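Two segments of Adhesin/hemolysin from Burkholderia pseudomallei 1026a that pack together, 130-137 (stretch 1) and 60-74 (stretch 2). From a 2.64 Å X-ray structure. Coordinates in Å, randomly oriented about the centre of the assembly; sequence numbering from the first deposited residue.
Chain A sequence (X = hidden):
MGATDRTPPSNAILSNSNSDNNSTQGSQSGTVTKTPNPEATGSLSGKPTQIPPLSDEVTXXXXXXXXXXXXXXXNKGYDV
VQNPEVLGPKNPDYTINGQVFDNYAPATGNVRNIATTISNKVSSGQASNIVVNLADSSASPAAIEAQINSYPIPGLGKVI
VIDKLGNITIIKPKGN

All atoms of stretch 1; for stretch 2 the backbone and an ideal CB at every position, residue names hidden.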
# COMPACT_ATOMS: atom_id res chain seq x y z
N ILE A 130 10.52 -1.79 3.46
CA ILE A 130 9.34 -2.62 3.27
C ILE A 130 9.58 -4.06 3.71
O ILE A 130 10.56 -4.69 3.28
CB ILE A 130 8.95 -2.71 1.79
CG1 ILE A 130 9.08 -1.36 1.09
CG2 ILE A 130 7.57 -3.33 1.67
CD1 ILE A 130 7.88 -0.48 1.20
N VAL A 131 8.69 -4.57 4.55
CA VAL A 131 8.61 -6.02 4.77
C VAL A 131 7.66 -6.59 3.73
O VAL A 131 6.49 -6.16 3.63
CB VAL A 131 8.10 -6.39 6.17
CG1 VAL A 131 7.88 -7.88 6.26
CG2 VAL A 131 9.05 -5.91 7.26
N VAL A 132 8.17 -7.51 2.92
CA VAL A 132 7.33 -8.15 1.92
C VAL A 132 7.06 -9.58 2.33
O VAL A 132 7.97 -10.41 2.30
CB VAL A 132 7.96 -8.20 0.55
CG1 VAL A 132 7.00 -8.93 -0.42
CG2 VAL A 132 8.32 -6.78 0.05
N ASN A 133 5.81 -9.85 2.69
CA ASN A 133 5.37 -11.14 3.21
C ASN A 133 4.68 -11.97 2.14
O ASN A 133 3.56 -11.64 1.69
CB ASN A 133 4.41 -10.89 4.36
CG ASN A 133 4.12 -12.13 5.15
OD1 ASN A 133 4.25 -13.26 4.65
ND2 ASN A 133 3.70 -11.94 6.40
N LEU A 134 5.33 -13.06 1.72
CA LEU A 134 4.83 -13.87 0.60
C LEU A 134 3.80 -14.96 0.97
O LEU A 134 3.58 -15.89 0.19
CB LEU A 134 5.99 -14.47 -0.21
CG LEU A 134 7.00 -13.48 -0.84
CD1 LEU A 134 7.99 -14.21 -1.73
CD2 LEU A 134 6.30 -12.38 -1.64
N ALA A 135 3.17 -14.84 2.14
CA ALA A 135 2.17 -15.83 2.61
C ALA A 135 1.15 -16.21 1.53
O ALA A 135 0.93 -17.39 1.28
CB ALA A 135 1.45 -15.31 3.85
N ASP A 136 0.54 -15.22 0.90
CA ASP A 136 -0.52 -15.47 -0.07
C ASP A 136 -0.09 -15.21 -1.52
O ASP A 136 -0.94 -15.10 -2.41
CB ASP A 136 -1.72 -14.59 0.26
CG ASP A 136 -2.05 -14.60 1.73
OD1 ASP A 136 -2.68 -15.59 2.18
OD2 ASP A 136 -1.69 -13.63 2.44
N SER A 137 1.21 -15.11 -1.77
CA SER A 137 1.71 -14.87 -3.12
C SER A 137 2.44 -16.09 -3.67
O SER A 137 3.09 -16.81 -2.92
CB SER A 137 2.65 -13.67 -3.12
OG SER A 137 3.39 -13.60 -4.32
N UNK A 60 -9.10 -7.60 6.06
CA UNK A 60 -8.79 -8.45 7.20
C UNK A 60 -7.49 -9.23 6.99
O UNK A 60 -6.65 -9.31 7.88
CB UNK A 60 -9.95 -9.42 7.46
N UNK A 61 -7.31 -9.81 5.80
CA UNK A 61 -6.14 -10.62 5.53
C UNK A 61 -4.85 -9.80 5.52
O UNK A 61 -3.81 -10.28 5.93
CB UNK A 61 -6.31 -11.34 4.19
N UNK A 62 -4.91 -8.55 5.04
CA UNK A 62 -3.72 -7.70 5.05
C UNK A 62 -3.31 -7.29 6.46
O UNK A 62 -2.12 -7.23 6.75
CB UNK A 62 -3.96 -6.45 4.20
N UNK A 63 -4.27 -7.02 7.33
CA UNK A 63 -3.95 -6.73 8.73
C UNK A 63 -3.42 -7.98 9.48
O UNK A 63 -2.47 -7.89 10.23
CB UNK A 63 -5.19 -6.19 9.44
N UNK A 64 -4.03 -9.15 9.25
CA UNK A 64 -3.50 -10.39 9.80
C UNK A 64 -2.03 -10.49 9.46
O UNK A 64 -1.18 -10.61 10.34
CB UNK A 64 -4.26 -11.60 9.27
N UNK A 65 -1.71 -10.44 8.17
CA UNK A 65 -0.33 -10.63 7.73
C UNK A 65 0.68 -9.63 8.31
O UNK A 65 1.86 -9.96 8.47
CB UNK A 65 -0.28 -10.55 6.20
N UNK A 66 0.21 -8.43 8.62
CA UNK A 66 1.04 -7.42 9.27
C UNK A 66 1.36 -7.83 10.72
O UNK A 66 2.51 -7.81 11.16
CB UNK A 66 0.34 -6.06 9.24
N UNK A 67 0.33 -8.21 11.47
CA UNK A 67 0.57 -8.69 12.82
C UNK A 67 1.45 -9.93 12.81
O UNK A 67 2.30 -10.10 13.69
CB UNK A 67 -0.76 -8.99 13.52
N UNK A 68 1.28 -10.77 11.79
CA UNK A 68 2.09 -11.97 11.67
C UNK A 68 3.55 -11.73 11.30
O UNK A 68 4.43 -12.43 11.79
CB UNK A 68 1.46 -12.89 10.62
N UNK A 69 3.82 -10.75 10.43
CA UNK A 69 5.20 -10.42 10.07
C UNK A 69 6.00 -9.93 11.26
O UNK A 69 7.19 -10.21 11.37
CB UNK A 69 5.22 -9.36 8.97
N UNK A 70 5.33 -9.21 12.16
CA UNK A 70 5.95 -8.71 13.38
C UNK A 70 6.44 -9.87 14.25
O UNK A 70 7.58 -9.88 14.71
CB UNK A 70 4.96 -7.84 14.16
N UNK A 71 5.57 -10.83 14.49
CA UNK A 71 5.91 -11.95 15.35
C UNK A 71 7.03 -12.77 14.72
O UNK A 71 7.96 -13.20 15.41
CB UNK A 71 4.68 -12.82 15.61
N UNK A 72 6.95 -12.98 13.41
CA UNK A 72 7.91 -13.82 12.70
C UNK A 72 9.30 -13.23 12.79
O UNK A 72 10.28 -13.95 12.93
CB UNK A 72 7.50 -13.99 11.24
N UNK A 73 9.39 -11.90 12.70
CA UNK A 73 10.68 -11.23 12.72
C UNK A 73 11.25 -11.17 14.14
O UNK A 73 12.44 -11.43 14.35
CB UNK A 73 10.55 -9.82 12.14
N UNK A 74 10.40 -10.85 15.10
CA UNK A 74 10.82 -10.79 16.48
C UNK A 74 11.42 -12.15 16.87
O UNK A 74 12.39 -12.22 17.63
CB UNK A 74 9.65 -10.41 17.39

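Positions 60-74 form a continuous helix that crosses strand 130-133 at 107°, the two axes approaching to 9.6 Å. At position 60 the ideal CB has nothing of stretch 1 within 5.5 Å, so any helix-tolerant residue would serve; it is Thr-60.

Position 61 points toward stretch 1, and its ideal CB lies 5.4 Å from Asp-136 OD2. A carboxylate at that range favours a long donor, lysine or arginine, although glutamine could also reach. The residue is Arg-61, whose extended chi1 and chi2 (both t) turn at chi3 (p) to bring NH1 2.6 Å from Asp-136 OD2, a salt bridge with a weak hydrogen bond.

Positions 62, 63 and 64 place no constraint on the contact, since stretch 1 offers nothing near their CB atoms. They are Ser-62, Leu-63 and Ile-64.

One turn after 61, position 65 also points toward stretch 1. Its ideal CB is 5.1 Å from Asp-136 OD2 and 4.2 Å from Asn-133 ND2, so a basic side chain is again suited, with a polar one possible. Arg-65 fills it and grips the carboxylate with two hydrogen bonds, NE to Asp-136 OD2 at 2.6 Å and NH2 to Asp-136 OD1 at 2.8 Å. Asp-136 OD2 thus lies at the edge of both guanidinium groups, near their planes. The same side chain passes Ala-135, with NE 3.0 Å from Ala-135 CB, while the Arg-65 backbone O accepts a weak 3.4 Å hydrogen bond from Asn-133 ND2.

Positions 66 and 67 lie beyond the reach of stretch 1 and hold Glu-66 and Asn-67. At 68 the CB points toward stretch 1 but remains 4.9 Å from Asn-133 ND2, leaving room for many polar residues. Gln-68 instead supports its neighbour in the helix: its OE1 accepts a 2.5 Å hydrogen bond from Arg-65 NH1.

Position 69 is the tightest: its CA is 6.9 Å from Asn-133 CA, and its ideal CB is 3.9 Å from Asn-133 ND2 and 4.1 Å from Val-131 CG1. Small residues such as alanine, serine or cysteine suit this spacing, and the amide favours an acceptor. Ser-69 OG accepts a short but weak hydrogen bond from Asn-133 ND2 (2.7 Å) and lies 3.8 Å from Val-131 CG1.

At 70, 71 and 72 stretch 1 leaves the CB free, with nothing of it within 5.5 Å, and many residues would do; they are Ala-70, Val-71 and Thr-72. Position 73 points toward it, but from farther off, so a long apolar side chain would suit the approach to Val-131. Leu-73 (chi1 m, chi2 t) brings CD1 to 4.0 Å from Val-131 CG2. Position 74, out of reach, is Ala-74.

Stretch 2 60-74: TRSLIRENQSAVTLA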
# COMPACT_ATOMS: atom_id res chain seq x y z
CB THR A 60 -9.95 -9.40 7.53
OG1 THR A 60 -11.08 -8.63 7.95
CG2 THR A 60 -9.56 -10.36 8.67
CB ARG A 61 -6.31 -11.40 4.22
CG ARG A 61 -5.21 -12.41 3.95
CD ARG A 61 -5.14 -12.80 2.47
NE ARG A 61 -5.02 -11.63 1.59
CZ ARG A 61 -3.88 -10.97 1.34
NH1 ARG A 61 -2.73 -11.36 1.89
NH2 ARG A 61 -3.89 -9.92 0.52
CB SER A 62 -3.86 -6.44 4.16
OG SER A 62 -3.73 -6.77 2.79
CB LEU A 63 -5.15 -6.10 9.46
CG LEU A 63 -5.66 -4.79 8.83
CD1 LEU A 63 -6.70 -4.14 9.71
CD2 LEU A 63 -4.52 -3.81 8.55
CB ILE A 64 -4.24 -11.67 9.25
CG1 ILE A 64 -5.67 -11.75 9.76
CG2 ILE A 64 -3.55 -12.93 9.71
CD1 ILE A 64 -5.76 -11.66 11.25
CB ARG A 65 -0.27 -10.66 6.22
CG ARG A 65 -1.12 -11.77 5.63
CD ARG A 65 -0.32 -13.03 5.61
NE ARG A 65 -1.05 -14.11 4.96
CZ ARG A 65 -1.74 -15.03 5.62
NH1 ARG A 65 -1.79 -15.00 6.94
NH2 ARG A 65 -2.37 -15.99 4.95
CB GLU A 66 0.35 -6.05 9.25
CG GLU A 66 1.16 -4.96 9.92
CD GLU A 66 0.29 -3.93 10.62
OE1 GLU A 66 -0.68 -3.47 9.99
OE2 GLU A 66 0.58 -3.57 11.79
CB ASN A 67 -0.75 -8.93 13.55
CG ASN A 67 -1.34 -7.63 14.12
OD1 ASN A 67 -0.67 -6.59 14.17
ND2 ASN A 67 -2.60 -7.69 14.53
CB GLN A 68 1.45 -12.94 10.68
CG GLN A 68 0.16 -13.55 11.20
CD GLN A 68 -0.50 -14.45 10.17
OE1 GLN A 68 -0.52 -14.14 8.97
NE2 GLN A 68 -1.04 -15.57 10.64
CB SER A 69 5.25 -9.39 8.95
OG SER A 69 5.06 -10.03 7.69
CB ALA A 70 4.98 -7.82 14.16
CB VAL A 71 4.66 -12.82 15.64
CG1 VAL A 71 5.02 -14.27 16.07
CG2 VAL A 71 3.78 -12.13 16.67
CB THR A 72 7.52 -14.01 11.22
OG1 THR A 72 6.41 -14.92 11.12
CG2 THR A 72 8.69 -14.58 10.40
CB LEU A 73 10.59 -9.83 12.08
CG LEU A 73 10.42 -9.94 10.56
CD1 LEU A 73 10.47 -8.59 9.88
CD2 LEU A 73 11.46 -10.88 9.95
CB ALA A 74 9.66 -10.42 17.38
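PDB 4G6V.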